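Long-range contacts in PsaO (Dunaliella salina, PDB 6SL5), which is a membrane subunit of photosystem I that binds chlorophyll a and beta-carotene and probably contributes to light harvesting: residues Pro5-Ile10 / Gly77-Thr82; Tyr36-Gln41 / Asp53-Leu58. All coordinates share one frame; numbering follows the deposited sequence.

Contact 1. Residues Pro5-Ile10 / Gly77-Thr82; sequences PIVPAI and GFKGRT. With BCR (beta-carotene), chain B.
Pro5 rests its ring carbon CB on the aliphatic part of Lys79, 3.6 Å from Lys79 CG and about as far from CD. The lysine chain is bent twice, chi2 of 63° placing CD and chi3 of 68° placing CE, and CE lies beside Pro5 O, which also accepts a weak hydrogen bond from Gln75 NE2. At Ile6, where CB points away, it is the backbone that touches: its carbonyl carbon C is 3.4 Å from Lys79 NZ. At Val7 the ammonium lies next to the peptide nitrogen (Val7 N to Lys79 NZ, 3.3 Å), but both are donors. The Val7 side chain meets Phe78 tip to tip: CG1, set between the backbone N and the carbonyl carbon (chi1 58°), lies over one face of the ring, 3.5 Å from Phe78 CE2. Ala9 CB approaches the same ring obliquely, 4.3 Å from Phe78 CZ. The ring also reaches the beta-carotene, with Phe78 CE1 3.7 Å from BCR C38, and Lys79 touches a chlorophyll a. With no hydrogen bond between the segments, the loop before helix 11-22 is held to the last part of helix 57-79 by apolar packing, while the Lys79 ammonium comes close to the Ile6-Val7 backbone without bonding to it.

Contact 2. Residues Tyr36-Gln41 / Asp53-Leu58; sequences YESIGQ and DDKFWL. With CLA (chlorophyll a), chain C.
Ser38 points its hydroxyl at the backbone of Lys55, OG giving a weak hydrogen bond to Lys55 O at 2.8 Å. The Lys55 chain runs over this serine: its CG sits between the backbone N and the carbonyl carbon (chi1 54°), and CB, CG and CD all pack against Ser38 CB. Bent again at chi3 and chi4, the chain delivers NZ to Asp53, where a salt bridge of 2.7 Å uses the syn lone pair of Asp53 OD1. The other carboxylate oxygen, OD2, takes a long, weak hydrogen bond from Gln41 NE2 (3.4 Å, 157° at the hydrogen), tip to tip with the amide and carboxylate planes 64° apart; Asn42 ND2 also binds OD2 weakly. An alanine in place of Lys55 would probably leave Asp53 OD1 without its ammonium and take away the part of the cover over Ser38 that CG and CD supply. The Ser38-Lys55 and Gln41-Asp53 hydrogen bonds join the end of helix 31-40 to the approach to helix 57-79, closing the short irregular loop that links these two helices of the PsaO transmembrane domain. On the apolar side Ile39 crosses Phe56 at about a right angle, its CG2 in plane at the ring edge, 3.4 Å from Phe56 CD1. Phe56 CE2 in turn stands 3.5 Å above the centre of the Trp57 ring, and Phe56 CZ comes 3.8 Å from the chlorophyll a atom CED. Trp57 NE1 is hydrogen-bonded to Gly49 O.

How the contacts relate
From the N terminus the chain first supplies the Pro5-Ile10 loop, then helix 11-22 and helix 31-40, whose last turn enters contact 2. After an irregular connection of 11 residues the chain returns through Asp53-Leu58, closing this short loop at the start of helix 57-79. That helix then runs on to Gly77-Thr82, where contact 1 closes a loop of 66 residues with contact 2 nested inside it. Helix 57-79 is thus tied near its start to helix 31-40 and near its end to the N-terminal loop. The two contacts lie on opposite sides of the chain's centre, their own centres 33 Å apart, and do not touch.

Contact 1. Residues Pro5-Ile10 / Gly77-Thr82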
ATOM      1  N   PRO M   5      31.239  50.646  -0.033  1.00  0.00           N
ATOM      2  CA  PRO M   5      31.939  51.527  -0.955  1.00  0.00           C
ATOM      3  C   PRO M   5      31.157  52.094  -2.130  1.00  0.00           C
ATOM      4  O   PRO M   5      30.784  51.392  -3.075  1.00  0.00           O
ATOM      5  CB  PRO M   5      33.074  50.639  -1.439  1.00  0.00           C
ATOM      6  CG  PRO M   5      33.181  49.521  -0.502  1.00  0.00           C
ATOM      7  CD  PRO M   5      31.793  49.282  -0.063  1.00  0.00           C
ATOM      8  N   ILE M   6      30.948  53.400  -2.060  1.00  0.00           N
ATOM      9  CA  ILE M   6      30.241  54.142  -3.093  1.00  0.00           C
ATOM     10  C   ILE M   6      30.995  55.442  -3.333  1.00  0.00           C
ATOM     11  O   ILE M   6      31.322  56.169  -2.390  1.00  0.00           O
ATOM     12  CB  ILE M   6      28.765  54.388  -2.720  1.00  0.00           C
ATOM     13  CG1 ILE M   6      28.083  55.282  -3.760  1.00  0.00           C
ATOM     14  CG2 ILE M   6      28.605  54.894  -1.283  1.00  0.00           C
ATOM     15  CD1 ILE M   6      27.855  54.588  -5.088  1.00  0.00           C
ATOM     16  N   VAL M   7      31.293  55.721  -4.591  1.00  0.00           N
ATOM     17  CA  VAL M   7      32.001  56.945  -4.934  1.00  0.00           C
ATOM     18  C   VAL M   7      30.967  57.799  -5.645  1.00  0.00           C
ATOM     19  O   VAL M   7      30.075  57.261  -6.319  1.00  0.00           O
ATOM     20  CB  VAL M   7      33.260  56.632  -5.774  1.00  0.00           C
ATOM     21  CG1 VAL M   7      32.880  55.886  -7.035  1.00  0.00           C
ATOM     22  CG2 VAL M   7      34.077  57.881  -6.101  1.00  0.00           C
ATOM     23  N   PRO M   8      31.008  59.132  -5.512  1.00  0.00           N
ATOM     24  CA  PRO M   8      30.051  59.955  -6.261  1.00  0.00           C
ATOM     25  C   PRO M   8      30.384  60.008  -7.748  1.00  0.00           C
ATOM     26  O   PRO M   8      29.575  60.509  -8.531  1.00  0.00           O
ATOM     27  CB  PRO M   8      30.172  61.331  -5.601  1.00  0.00           C
ATOM     28  CG  PRO M   8      31.418  61.267  -4.775  1.00  0.00           C
ATOM     29  CD  PRO M   8      31.552  59.853  -4.354  1.00  0.00           C
ATOM     30  N   ALA M   9      31.553  59.497  -8.145  1.00  0.00           N
ATOM     31  CA  ALA M   9      31.997  59.410  -9.521  1.00  0.00           C
ATOM     32  C   ALA M   9      31.434  58.188 -10.224  1.00  0.00           C
ATOM     33  O   ALA M   9      31.748  57.973 -11.390  1.00  0.00           O
ATOM     34  CB  ALA M   9      33.529  59.391  -9.574  1.00  0.00           C
ATOM     35  N   ILE M  10      30.612  57.383  -9.540  1.00  0.00           N
ATOM     36  CA  ILE M  10      30.007  56.197 -10.143  1.00  0.00           C
ATOM     37  C   ILE M  10      28.937  56.579 -11.138  1.00  0.00           C
ATOM     38  O   ILE M  10      28.584  55.787 -12.021  1.00  0.00           O
ATOM     39  CB  ILE M  10      29.408  55.253  -9.076  1.00  0.00           C
ATOM     40  CG1 ILE M  10      29.324  53.830  -9.617  1.00  0.00           C
ATOM     41  CG2 ILE M  10      28.014  55.704  -8.608  1.00  0.00           C
ATOM     42  CD1 ILE M  10      30.596  53.391 -10.248  1.00  0.00           C
ATOM     43  N   GLY M  77      34.616  47.774 -11.506  1.00  0.00           N
ATOM     44  CA  GLY M  77      35.891  48.232 -12.032  1.00  0.00           C
ATOM     45  C   GLY M  77      36.461  49.430 -11.307  1.00  0.00           C
ATOM     46  O   GLY M  77      37.681  49.588 -11.224  1.00  0.00           O
ATOM     47  N   PHE M  78      35.603  50.301 -10.774  1.00  0.00           N
ATOM     48  CA  PHE M  78      36.103  51.466 -10.062  1.00  0.00           C
ATOM     49  C   PHE M  78      36.556  51.089  -8.674  1.00  0.00           C
ATOM     50  O   PHE M  78      37.658  51.446  -8.246  1.00  0.00           O
ATOM     51  CB  PHE M  78      35.027  52.555  -9.977  1.00  0.00           C
ATOM     52  CG  PHE M  78      35.556  53.898  -9.538  1.00  0.00           C
ATOM     53  CD1 PHE M  78      35.852  54.860 -10.483  1.00  0.00           C
ATOM     54  CD2 PHE M  78      35.747  54.205  -8.190  1.00  0.00           C
ATOM     55  CE1 PHE M  78      36.338  56.093 -10.103  1.00  0.00           C
ATOM     56  CE2 PHE M  78      36.242  55.429  -7.802  1.00  0.00           C
ATOM     57  CZ  PHE M  78      36.539  56.374  -8.757  1.00  0.00           C
ATOM     58  N   LYS M  79      35.708  50.384  -7.940  1.00  0.00           N
ATOM     59  CA  LYS M  79      36.085  50.028  -6.588  1.00  0.00           C
ATOM     60  C   LYS M  79      37.073  48.885  -6.572  1.00  0.00           C
ATOM     61  O   LYS M  79      37.705  48.622  -5.553  1.00  0.00           O
ATOM     62  CB  LYS M  79      34.843  49.690  -5.801  1.00  0.00           C
ATOM     63  CG  LYS M  79      34.976  50.063  -4.390  1.00  0.00           C
ATOM     64  CD  LYS M  79      35.137  51.568  -4.275  1.00  0.00           C
ATOM     65  CE  LYS M  79      33.854  52.284  -4.674  1.00  0.00           C
ATOM     66  NZ  LYS M  79      33.721  53.580  -3.959  1.00  0.00           N
ATOM     67  N   GLY M  80      37.249  48.196  -7.687  1.00  0.00           N
ATOM     68  CA  GLY M  80      38.218  47.128  -7.763  1.00  0.00           C
ATOM     69  C   GLY M  80      39.645  47.625  -7.924  1.00  0.00           C
ATOM     70  O   GLY M  80      40.576  46.836  -7.785  1.00  0.00           O
ATOM     71  N   ARG M  81      39.826  48.918  -8.205  1.00  0.00           N
ATOM     72  CA  ARG M  81      41.177  49.439  -8.438  1.00  0.00           C
ATOM     73  C   ARG M  81      41.993  49.474  -7.144  1.00  0.00           C
ATOM     74  O   ARG M  81      43.205  49.252  -7.160  1.00  0.00           O
ATOM     75  CB  ARG M  81      41.085  50.835  -9.058  1.00  0.00           C
ATOM     76  CG  ARG M  81      42.425  51.467  -9.451  1.00  0.00           C
ATOM     77  CD  ARG M  81      43.050  50.813 -10.674  1.00  0.00           C
ATOM     78  NE  ARG M  81      44.410  51.297 -10.911  1.00  0.00           N
ATOM     79  CZ  ARG M  81      44.710  52.381 -11.619  1.00  0.00           C
ATOM     80  NH1 ARG M  81      43.747  53.108 -12.166  1.00  0.00           N
ATOM     81  NH2 ARG M  81      45.975  52.742 -11.779  1.00  0.00           N
ATOM     82  N   THR M  82      41.360  49.724  -5.995  1.00  0.00           N
ATOM     83  CA  THR M  82      42.066  49.793  -4.714  1.00  0.00           C
ATOM     84  C   THR M  82      42.243  48.443  -4.051  1.00  0.00           C
ATOM     85  O   THR M  82      43.170  48.255  -3.270  1.00  0.00           O
ATOM     86  CB  THR M  82      41.327  50.701  -3.741  1.00  0.00           C
ATOM     87  OG1 THR M  82      40.029  50.170  -3.497  1.00  0.00           O
ATOM     88  CG2 THR M  82      41.190  52.091  -4.306  1.00  0.00           C
TER
HETATM   89  C1  BCR B4001      23.655  50.366 -28.855  1.00  0.00           C
HETATM   90  C2  BCR B4001      22.909  51.668 -28.847  1.00  0.00           C
HETATM   91  C3  BCR B4001      23.257  52.448 -30.063  1.00  0.00           C
HETATM   92  C4  BCR B4001      24.754  52.542 -30.215  1.00  0.00           C
HETATM   93  C5  BCR B4001      25.482  51.278 -30.338  1.00  0.00           C
HETATM   94  C6  BCR B4001      25.073  50.391 -29.446  1.00  0.00           C
HETATM   95  C7  BCR B4001      26.038  49.402 -28.977  1.00  0.00           C
HETATM   96  C8  BCR B4001      27.031  49.696 -28.158  1.00  0.00           C
HETATM   97  C9  BCR B4001      27.987  48.763 -27.655  1.00  0.00           C
HETATM   98  C10 BCR B4001      29.126  49.099 -26.837  1.00  0.00           C
HETATM   99  C11 BCR B4001      29.616  49.683 -25.648  1.00  0.00           C
HETATM  100  C33 BCR B4001      26.582  51.127 -31.368  1.00  0.00           C
HETATM  101  C31 BCR B4001      22.851  49.342 -29.623  1.00  0.00           C
HETATM  102  C32 BCR B4001      23.664  50.122 -27.364  1.00  0.00           C
HETATM  103  C34 BCR B4001      27.742  47.330 -28.011  1.00  0.00           C
HETATM  104  C12 BCR B4001      30.087  50.098 -24.624  1.00  0.00           C
HETATM  105  C13 BCR B4001      30.831  51.075 -23.928  1.00  0.00           C
HETATM  106  C14 BCR B4001      30.678  51.220 -22.589  1.00  0.00           C
HETATM  107  C15 BCR B4001      31.493  52.174 -21.927  1.00  0.00           C
HETATM  108  C16 BCR B4001      31.938  53.289 -21.345  1.00  0.00           C
HETATM  109  C17 BCR B4001      33.106  53.359 -20.770  1.00  0.00           C
HETATM  110  C18 BCR B4001      33.721  54.454 -20.322  1.00  0.00           C
HETATM  111  C19 BCR B4001      35.026  54.440 -19.638  1.00  0.00           C
HETATM  112  C20 BCR B4001      35.856  54.860 -18.684  1.00  0.00           C
HETATM  113  C21 BCR B4001      37.041  54.940 -17.880  1.00  0.00           C
HETATM  114  C22 BCR B4001      37.540  56.021 -17.222  1.00  0.00           C
HETATM  115  C23 BCR B4001      38.741  55.892 -16.413  1.00  0.00           C
HETATM  116  C24 BCR B4001      39.162  56.833 -15.324  1.00  0.00           C
HETATM  117  C25 BCR B4001      40.400  56.644 -14.548  1.00  0.00           C
HETATM  118  C26 BCR B4001      40.316  56.418 -13.234  1.00  0.00           C
HETATM  119  C27 BCR B4001      41.417  55.670 -12.527  1.00  0.00           C
HETATM  120  C28 BCR B4001      42.796  56.131 -13.004  1.00  0.00           C
HETATM  121  C29 BCR B4001      42.806  57.106 -14.185  1.00  0.00           C
HETATM  122  C30 BCR B4001      41.766  56.775 -15.246  1.00  0.00           C
HETATM  123  C35 BCR B4001      31.787  51.935 -24.715  1.00  0.00           C
HETATM  124  C36 BCR B4001      33.006  55.717 -20.601  1.00  0.00           C
HETATM  125  C37 BCR B4001      37.029  57.417 -17.252  1.00  0.00           C
HETATM  126  C38 BCR B4001      39.167  56.891 -12.392  1.00  0.00           C
HETATM  127  C39 BCR B4001      42.202  55.546 -16.057  1.00  0.00           C
HETATM  128  C40 BCR B4001      41.693  57.980 -16.182  1.00  0.00           C

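Contact 2. Residues Tyr36-Gln41 / Asp53-Leu58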
ATOM      1  N   TYR M  36      13.075  57.685 -25.545  1.00  0.00           N
ATOM      2  CA  TYR M  36      12.539  58.969 -25.077  1.00  0.00           C
ATOM      3  C   TYR M  36      11.317  59.428 -25.877  1.00  0.00           C
ATOM      4  O   TYR M  36      10.350  59.923 -25.292  1.00  0.00           O
ATOM      5  CB  TYR M  36      13.587  60.084 -25.116  1.00  0.00           C
ATOM      6  CG  TYR M  36      13.218  61.238 -24.187  1.00  0.00           C
ATOM      7  CD1 TYR M  36      13.359  61.098 -22.842  1.00  0.00           C
ATOM      8  CD2 TYR M  36      12.707  62.443 -24.652  1.00  0.00           C
ATOM      9  CE1 TYR M  36      13.033  62.108 -21.951  1.00  0.00           C
ATOM     10  CE2 TYR M  36      12.370  63.479 -23.749  1.00  0.00           C
ATOM     11  CZ  TYR M  36      12.545  63.284 -22.394  1.00  0.00           C
ATOM     12  OH  TYR M  36      12.241  64.242 -21.453  1.00  0.00           O
ATOM     13  N   GLU M  37      11.326  59.288 -27.208  1.00  0.00           N
ATOM     14  CA  GLU M  37      10.158  59.738 -27.961  1.00  0.00           C
ATOM     15  C   GLU M  37       8.980  58.802 -27.788  1.00  0.00           C
ATOM     16  O   GLU M  37       7.832  59.257 -27.808  1.00  0.00           O
ATOM     17  CB  GLU M  37      10.480  59.924 -29.454  1.00  0.00           C
ATOM     18  CG  GLU M  37      10.728  58.664 -30.299  1.00  0.00           C
ATOM     19  CD  GLU M  37       9.466  58.094 -30.951  1.00  0.00           C
ATOM     20  OE1 GLU M  37       8.414  58.771 -30.940  1.00  0.00           O
ATOM     21  OE2 GLU M  37       9.530  56.955 -31.461  1.00  0.00           O
ATOM     22  N   SER M  38       9.231  57.502 -27.607  1.00  0.00           N
ATOM     23  CA  SER M  38       8.126  56.594 -27.407  1.00  0.00           C
ATOM     24  C   SER M  38       7.572  56.717 -26.006  1.00  0.00           C
ATOM     25  O   SER M  38       6.371  56.520 -25.807  1.00  0.00           O
ATOM     26  CB  SER M  38       8.543  55.168 -27.665  1.00  0.00           C
ATOM     27  OG  SER M  38       7.596  54.344 -27.025  1.00  0.00           O
ATOM     28  N   ILE M  39       8.419  57.039 -25.023  1.00  0.00           N
ATOM     29  CA  ILE M  39       7.903  57.250 -23.681  1.00  0.00           C
ATOM     30  C   ILE M  39       7.326  58.642 -23.565  1.00  0.00           C
ATOM     31  O   ILE M  39       6.604  58.904 -22.596  1.00  0.00           O
ATOM     32  CB  ILE M  39       8.914  57.134 -22.513  1.00  0.00           C
ATOM     33  CG1 ILE M  39       9.934  58.283 -22.565  1.00  0.00           C
ATOM     34  CG2 ILE M  39       9.512  55.765 -22.426  1.00  0.00           C
ATOM     35  CD1 ILE M  39      10.984  58.319 -21.516  1.00  0.00           C
ATOM     36  N   GLY M  40       7.618  59.534 -24.523  1.00  0.00           N
ATOM     37  CA  GLY M  40       7.132  60.900 -24.495  1.00  0.00           C
ATOM     38  C   GLY M  40       5.628  61.043 -24.552  1.00  0.00           C
ATOM     39  O   GLY M  40       5.091  62.024 -24.020  1.00  0.00           O
ATOM     40  N   GLN M  41       4.936  60.087 -25.176  1.00  0.00           N
ATOM     41  CA  GLN M  41       3.488  60.116 -25.260  1.00  0.00           C
ATOM     42  C   GLN M  41       2.840  59.331 -24.131  1.00  0.00           C
ATOM     43  O   GLN M  41       1.619  59.176 -24.115  1.00  0.00           O
ATOM     44  CB  GLN M  41       3.035  59.578 -26.611  1.00  0.00           C
ATOM     45  CG  GLN M  41       3.796  58.347 -27.071  1.00  0.00           C
ATOM     46  CD  GLN M  41       3.218  57.059 -26.526  1.00  0.00           C
ATOM     47  OE1 GLN M  41       2.052  57.004 -26.134  1.00  0.00           O
ATOM     48  NE2 GLN M  41       4.034  56.012 -26.498  1.00  0.00           N
ATOM     49  N   ASP M  53       2.110  48.367 -27.542  1.00  0.00           N
ATOM     50  CA  ASP M  53       3.117  49.418 -27.636  1.00  0.00           C
ATOM     51  C   ASP M  53       4.490  48.765 -27.621  1.00  0.00           C
ATOM     52  O   ASP M  53       5.138  48.655 -26.582  1.00  0.00           O
ATOM     53  CB  ASP M  53       2.967  50.421 -26.503  1.00  0.00           C
ATOM     54  CG  ASP M  53       3.404  51.810 -26.906  1.00  0.00           C
ATOM     55  OD1 ASP M  53       3.727  51.988 -28.096  1.00  0.00           O
ATOM     56  OD2 ASP M  53       3.415  52.721 -26.056  1.00  0.00           O
ATOM     57  N   ASP M  54       4.937  48.331 -28.800  1.00  0.00           N
ATOM     58  CA  ASP M  54       6.247  47.700 -28.898  1.00  0.00           C
ATOM     59  C   ASP M  54       7.362  48.717 -28.744  1.00  0.00           C
ATOM     60  O   ASP M  54       8.485  48.368 -28.364  1.00  0.00           O
ATOM     61  CB  ASP M  54       6.387  46.961 -30.231  1.00  0.00           C
ATOM     62  CG  ASP M  54       7.499  45.933 -30.212  1.00  0.00           C
ATOM     63  OD1 ASP M  54       7.970  45.586 -29.110  1.00  0.00           O
ATOM     64  OD2 ASP M  54       7.907  45.475 -31.297  1.00  0.00           O
ATOM     65  N   LYS M  55       7.078  49.990 -29.014  1.00  0.00           N
ATOM     66  CA  LYS M  55       8.117  50.999 -28.883  1.00  0.00           C
ATOM     67  C   LYS M  55       8.331  51.468 -27.447  1.00  0.00           C
ATOM     68  O   LYS M  55       9.337  52.117 -27.182  1.00  0.00           O
ATOM     69  CB  LYS M  55       7.809  52.197 -29.801  1.00  0.00           C
ATOM     70  CG  LYS M  55       6.432  52.828 -29.626  1.00  0.00           C
ATOM     71  CD  LYS M  55       6.286  54.170 -30.353  1.00  0.00           C
ATOM     72  CE  LYS M  55       5.343  55.122 -29.606  1.00  0.00           C
ATOM     73  NZ  LYS M  55       4.074  54.465 -29.187  1.00  0.00           N
ATOM     74  N   PHE M  56       7.444  51.189 -26.495  1.00  0.00           N
ATOM     75  CA  PHE M  56       7.653  51.673 -25.134  1.00  0.00           C
ATOM     76  C   PHE M  56       8.268  50.641 -24.203  1.00  0.00           C
ATOM     77  O   PHE M  56       9.349  50.868 -23.651  1.00  0.00           O
ATOM     78  CB  PHE M  56       6.326  52.192 -24.562  1.00  0.00           C
ATOM     79  CG  PHE M  56       6.317  52.366 -23.060  1.00  0.00           C
ATOM     80  CD1 PHE M  56       7.086  53.333 -22.455  1.00  0.00           C
ATOM     81  CD2 PHE M  56       5.507  51.576 -22.258  1.00  0.00           C
ATOM     82  CE1 PHE M  56       7.082  53.510 -21.079  1.00  0.00           C
ATOM     83  CE2 PHE M  56       5.490  51.744 -20.878  1.00  0.00           C
ATOM     84  CZ  PHE M  56       6.281  52.713 -20.293  1.00  0.00           C
ATOM     85  N   TRP M  57       7.588  49.515 -24.017  1.00  0.00           N
ATOM     86  CA  TRP M  57       8.047  48.475 -23.104  1.00  0.00           C
ATOM     87  C   TRP M  57       9.362  47.840 -23.519  1.00  0.00           C
ATOM     88  O   TRP M  57      10.252  47.666 -22.687  1.00  0.00           O
ATOM     89  CB  TRP M  57       6.991  47.393 -22.977  1.00  0.00           C
ATOM     90  CG  TRP M  57       5.790  47.801 -22.264  1.00  0.00           C
ATOM     91  CD1 TRP M  57       4.545  47.936 -22.783  1.00  0.00           C
ATOM     92  CD2 TRP M  57       5.688  48.114 -20.875  1.00  0.00           C
ATOM     93  NE1 TRP M  57       3.665  48.314 -21.802  1.00  0.00           N
ATOM     94  CE2 TRP M  57       4.347  48.431 -20.621  1.00  0.00           C
ATOM     95  CE3 TRP M  57       6.605  48.156 -19.821  1.00  0.00           C
ATOM     96  CZ2 TRP M  57       3.898  48.770 -19.368  1.00  0.00           C
ATOM     97  CZ3 TRP M  57       6.157  48.510 -18.568  1.00  0.00           C
ATOM     98  CH2 TRP M  57       4.811  48.822 -18.351  1.00  0.00           C
ATOM     99  N   LEU M  58       9.491  47.463 -24.791  1.00  0.00           N
ATOM    100  CA  LEU M  58      10.705  46.803 -25.274  1.00  0.00           C
ATOM    101  C   LEU M  58      11.914  47.719 -25.160  1.00  0.00           C
ATOM    102  O   LEU M  58      12.982  47.300 -24.691  1.00  0.00           O
ATOM    103  CB  LEU M  58      10.521  46.348 -26.729  1.00  0.00           C
ATOM    104  CG  LEU M  58      11.655  45.572 -27.413  1.00  0.00           C
ATOM    105  CD1 LEU M  58      11.043  44.521 -28.259  1.00  0.00           C
ATOM    106  CD2 LEU M  58      12.528  46.429 -28.306  1.00  0.00           C
TER
HETATM  107 MG   CLA C1803      -1.840  53.554 -14.954  1.00  0.00          MG
HETATM  108  CHA CLA C1803       1.410  53.167 -15.933  1.00  0.00           C
HETATM  109  CHB CLA C1803      -0.853  55.732 -12.463  1.00  0.00           C
HETATM  110  CHC CLA C1803      -5.007  53.962 -14.191  1.00  0.00           C
HETATM  111  CHD CLA C1803      -2.844  51.274 -17.495  1.00  0.00           C
HETATM  112  NA  CLA C1803       0.089  54.388 -14.261  1.00  0.00           N
HETATM  113  C1A CLA C1803       1.290  54.113 -14.766  1.00  0.00           C
HETATM  114  C2A CLA C1803       2.411  54.799 -14.010  1.00  0.00           C
HETATM  115  C3A CLA C1803       1.642  55.595 -12.945  1.00  0.00           C
HETATM  116  C4A CLA C1803       0.211  55.235 -13.220  1.00  0.00           C
HETATM  117  CMA CLA C1803       2.160  55.656 -11.515  1.00  0.00           C
HETATM  118  CAA CLA C1803       3.238  55.798 -14.811  1.00  0.00           C
HETATM  119  CBA CLA C1803       2.413  56.504 -15.877  1.00  0.00           C
HETATM  120  CGA CLA C1803       3.179  56.821 -17.146  1.00  0.00           C
HETATM  121  O1A CLA C1803       2.477  57.101 -18.099  1.00  0.00           O
HETATM  122  O2A CLA C1803       4.508  56.775 -17.251  1.00  0.00           O
HETATM  123  NB  CLA C1803      -2.784  54.681 -13.554  1.00  0.00           N
HETATM  124  C1B CLA C1803      -2.230  55.488 -12.606  1.00  0.00           C
HETATM  125  C2B CLA C1803      -3.268  56.047 -11.781  1.00  0.00           C
HETATM  126  C3B CLA C1803      -4.438  55.536 -12.264  1.00  0.00           C
HETATM  127  C4B CLA C1803      -4.112  54.673 -13.396  1.00  0.00           C
HETATM  128  CMB CLA C1803      -3.084  56.986 -10.618  1.00  0.00           C
HETATM  129  CAB CLA C1803      -5.806  55.816 -11.765  1.00  0.00           C
HETATM  130  CBB CLA C1803      -6.681  54.732 -11.177  1.00  0.00           C
HETATM  131  NC  CLA C1803      -3.630  52.808 -15.772  1.00  0.00           N
HETATM  132  C1C CLA C1803      -4.822  53.064 -15.261  1.00  0.00           C
HETATM  133  C2C CLA C1803      -5.916  52.317 -15.932  1.00  0.00           C
HETATM  134  C3C CLA C1803      -5.283  51.588 -16.897  1.00  0.00           C
HETATM  135  C4C CLA C1803      -3.862  51.893 -16.781  1.00  0.00           C
HETATM  136  CMC CLA C1803      -7.386  52.371 -15.611  1.00  0.00           C
HETATM  137  CAC CLA C1803      -5.927  50.633 -17.868  1.00  0.00           C
HETATM  138  CBC CLA C1803      -6.219  51.329 -19.177  1.00  0.00           C
HETATM  139  ND  CLA C1803      -1.044  52.454 -16.377  1.00  0.00           N
HETATM  140  C1D CLA C1803      -1.481  51.596 -17.344  1.00  0.00           C
HETATM  141  C2D CLA C1803      -0.391  51.073 -18.145  1.00  0.00           C
HETATM  142  C3D CLA C1803       0.710  51.701 -17.573  1.00  0.00           C
HETATM  143  C4D CLA C1803       0.320  52.519 -16.519  1.00  0.00           C
HETATM  144  CMD CLA C1803      -0.289  50.118 -19.310  1.00  0.00           C
HETATM  145  CAD CLA C1803       2.138  51.802 -17.686  1.00  0.00           C
HETATM  146  OBD CLA C1803       2.830  51.111 -18.342  1.00  0.00           O
HETATM  147  CBD CLA C1803       2.656  52.777 -16.694  1.00  0.00           C
HETATM  148  CGD CLA C1803       3.692  52.093 -15.850  1.00  0.00           C
HETATM  149  O1D CLA C1803       3.391  51.185 -15.100  1.00  0.00           O
HETATM  150  O2D CLA C1803       4.962  52.476 -15.931  1.00  0.00           O
HETATM  151  CED CLA C1803       5.846  51.606 -16.634  1.00  0.00           C
HETATM  152  C1  CLA C1803       5.452  57.800 -16.769  1.00  0.00           C
HETATM  153  C2  CLA C1803       5.109  58.781 -15.673  1.00  0.00           C
HETATM  154  C3  CLA C1803       5.931  59.771 -15.290  1.00  0.00           C
HETATM  155  C4  CLA C1803       5.532  60.712 -14.190  1.00  0.00           C
HETATM  156  C5  CLA C1803       7.284  60.022 -15.914  1.00  0.00           C
HETATM  157  C6  CLA C1803       8.413  59.520 -15.023  1.00  0.00           C
HETATM  158  C7  CLA C1803       9.654  59.222 -15.864  1.00  0.00           C
HETATM  159  C8  CLA C1803      10.241  57.840 -15.591  1.00  0.00           C
HETATM  160  C9  CLA C1803       9.157  56.768 -15.535  1.00  0.00           C
HETATM  161  C10 CLA C1803      11.038  57.853 -14.290  1.00  0.00           C
HETATM  162  C11 CLA C1803      12.537  57.815 -14.549  1.00  0.00           C
HETATM  163  C12 CLA C1803      13.226  56.850 -13.594  1.00  0.00           C
HETATM  164  C13 CLA C1803      14.425  57.519 -12.940  1.00  0.00           C
HETATM  165  C14 CLA C1803      15.224  56.518 -12.121  1.00  0.00           C
HETATM  166  C15 CLA C1803      13.944  58.661 -12.057  1.00  0.00           C